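Local structure of anti-H(O) lectin 1 (Ulex europaeus, 1FX5) at residues S211-S215 and V228-F233. The protein binds L-fucose-containing glycans, among them the O(H) blood-group determinant, as a homodimeric legume lectin that carries calcium and manganese ions. Numbering follows the deposited sequence.
Sequences SVGFS and VLNWYF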
loop_
_atom_site.group_PDB
_atom_site.type_symbol
_atom_site.label_atom_id
_atom_site.label_comp_id
_atom_site.label_asym_id
_atom_site.label_seq_id
_atom_site.Cartn_x
_atom_site.Cartn_y
_atom_site.Cartn_z
ATOM N N SER A 211 7.813 5.727 5.712
ATOM C CA SER A 211 6.620 4.991 6.147
ATOM C C SER A 211 5.776 6.025 6.914
ATOM O O SER A 211 6.316 7.050 7.324
ATOM C CB SER A 211 7.015 3.865 7.103
ATOM O OG SER A 211 7.609 4.377 8.282
ATOM N N VAL A 212 4.460 5.845 6.988
ATOM C CA VAL A 212 3.603 6.785 7.728
ATOM C C VAL A 212 2.908 5.917 8.785
ATOM O O VAL A 212 2.574 4.751 8.501
ATOM C CB VAL A 212 2.534 7.493 6.865
ATOM C CG1 VAL A 212 3.196 8.373 5.814
ATOM C CG2 VAL A 212 1.586 6.483 6.231
ATOM N N GLY A 213 2.710 6.449 9.995
ATOM C CA GLY A 213 2.063 5.671 11.040
ATOM C C GLY A 213 1.879 6.444 12.328
ATOM O O GLY A 213 2.013 7.672 12.342
ATOM N N PHE A 214 1.645 5.726 13.423
ATOM C CA PHE A 214 1.440 6.340 14.721
ATOM C C PHE A 214 2.257 5.626 15.798
ATOM O O PHE A 214 2.687 4.477 15.630
ATOM C CB PHE A 214 -0.033 6.197 15.177
ATOM C CG PHE A 214 -1.089 6.657 14.167
ATOM C CD1 PHE A 214 -1.637 5.756 13.251
ATOM C CD2 PHE A 214 -1.586 7.959 14.195
ATOM C CE1 PHE A 214 -2.661 6.144 12.385
ATOM C CE2 PHE A 214 -2.603 8.345 13.339
ATOM C CZ PHE A 214 -3.139 7.438 12.432
ATOM N N SER A 215 2.404 6.297 16.933
ATOM C CA SER A 215 3.129 5.761 18.079
ATOM C C SER A 215 2.349 6.263 19.305
ATOM O O SER A 215 1.693 7.326 19.249
ATOM C CB SER A 215 4.608 6.221 18.106
ATOM O OG SER A 215 4.816 7.449 18.795
ATOM N N VAL A 228 -6.964 4.838 18.231
ATOM C CA VAL A 228 -7.377 5.431 16.970
ATOM C C VAL A 228 -8.584 4.681 16.441
ATOM O O VAL A 228 -8.573 3.441 16.390
ATOM C CB VAL A 228 -6.220 5.394 15.926
ATOM C CG1 VAL A 228 -6.681 5.978 14.595
ATOM C CG2 VAL A 228 -5.004 6.186 16.446
ATOM N N LEU A 229 -9.601 5.436 16.019
ATOM C CA LEU A 229 -10.842 4.872 15.493
ATOM C C LEU A 229 -10.919 4.631 13.977
ATOM O O LEU A 229 -11.607 3.716 13.519
ATOM C CB LEU A 229 -12.016 5.755 15.924
ATOM C CG LEU A 229 -12.335 5.834 17.414
ATOM C CD1 LEU A 229 -13.180 7.051 17.660
ATOM C CD2 LEU A 229 -13.045 4.578 17.893
ATOM N N ASN A 230 -10.322 5.526 13.201
ATOM C CA ASN A 230 -10.330 5.404 11.748
ATOM C C ASN A 230 -9.142 6.175 11.228
ATOM O O ASN A 230 -8.490 6.910 11.987
ATOM C CB ASN A 230 -11.621 5.958 11.146
ATOM C CG ASN A 230 -12.018 7.290 11.745
ATOM O OD1 ASN A 230 -11.246 8.247 11.754
ATOM N ND2 ASN A 230 -13.226 7.343 12.287
ATOM N N TRP A 231 -8.920 6.088 9.925
ATOM C CA TRP A 231 -7.790 6.771 9.339
ATOM C C TRP A 231 -7.933 6.891 7.837
ATOM O O TRP A 231 -8.239 5.906 7.160
ATOM C CB TRP A 231 -6.542 5.937 9.658
ATOM C CG TRP A 231 -5.216 6.494 9.242
ATOM C CD1 TRP A 231 -4.898 7.813 9.008
ATOM C CD2 TRP A 231 -3.999 5.751 9.093
ATOM N NE1 TRP A 231 -3.553 7.927 8.731
ATOM C CE2 TRP A 231 -2.978 6.681 8.780
ATOM C CE3 TRP A 231 -3.671 4.392 9.205
ATOM C CZ2 TRP A 231 -1.646 6.291 8.580
ATOM C CZ3 TRP A 231 -2.349 4.005 9.007
ATOM C CH2 TRP A 231 -1.353 4.954 8.698
ATOM N N TYR A 232 -7.681 8.091 7.327
ATOM C CA TYR A 232 -7.754 8.376 5.905
ATOM C C TYR A 232 -6.427 9.055 5.543
ATOM O O TYR A 232 -5.967 9.936 6.295
ATOM C CB TYR A 232 -8.936 9.300 5.606
ATOM C CG TYR A 232 -8.855 9.940 4.244
ATOM C CD1 TYR A 232 -9.272 9.258 3.103
ATOM C CD2 TYR A 232 -8.348 11.234 4.093
ATOM C CE1 TYR A 232 -9.198 9.848 1.847
ATOM C CE2 TYR A 232 -8.262 11.841 2.838
ATOM C CZ TYR A 232 -8.688 11.142 1.719
ATOM O OH TYR A 232 -8.616 11.741 0.470
ATOM N N PHE A 233 -5.838 8.679 4.398
ATOM C CA PHE A 233 -4.568 9.254 3.954
ATOM C C PHE A 233 -4.465 9.323 2.446
ATOM O O PHE A 233 -4.808 8.360 1.752
ATOM C CB PHE A 233 -3.400 8.389 4.451
ATOM C CG PHE A 233 -2.043 8.869 3.999
ATOM C CD1 PHE A 233 -1.310 9.754 4.780
ATOM C CD2 PHE A 233 -1.498 8.441 2.784
ATOM C CE1 PHE A 233 -0.047 10.215 4.364
ATOM C CE2 PHE A 233 -0.241 8.892 2.359
ATOM C CZ PHE A 233 0.485 9.785 3.155
#
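Two strands of the legume lectin β-sandwich face each other here across the hydrophobic core: residues 211-215 belong to the sheet that also holds strands 44-59 and 88-94, residues 228-233 to the layer against it. The two run nearly antiparallel, at 154°, but their axes stay 10.4 Å apart, so side chains rather than backbone bonds join them; the main chain of 211-215 pairs instead with its neighbours, as in V212 with Y51 and G213 with F92. V228, the first residue of 228-233, points its CB toward 211-215, and its methyls lie against the ring of F214, CG1 coming 4.4 Å from F214 CZ. At L229 the backbone turns to phi/psi of -91/-37°, which interrupts the in-out order of the strand: both L229 and N230 look away from the core, and W231 is the next residue to face it. The indole of W231 spans the gap between the layers. It receives the edge of F214 on one face in a T-shaped pair, with centroids 4.8 Å apart and planes at 60°, while its tip reaches the opposing backbone, CH2 lying 4.2 Å from G213 CA and 3.9 Å from V212 O. A CB at G213 would point away from 228-233. At its polar end W231 NE1 is hydrogen-bonded to T70 OG1, and F6 adds a second edge-to-face partner. After the outward Y232, F233 again points toward 211-215, with V212 over one face of its ring; the isopropyl group of V212 touches both neighbouring rings: CG2 stands 4.0 Å from W231 CZ2, and CG1 4.0 Å from F233 CE1.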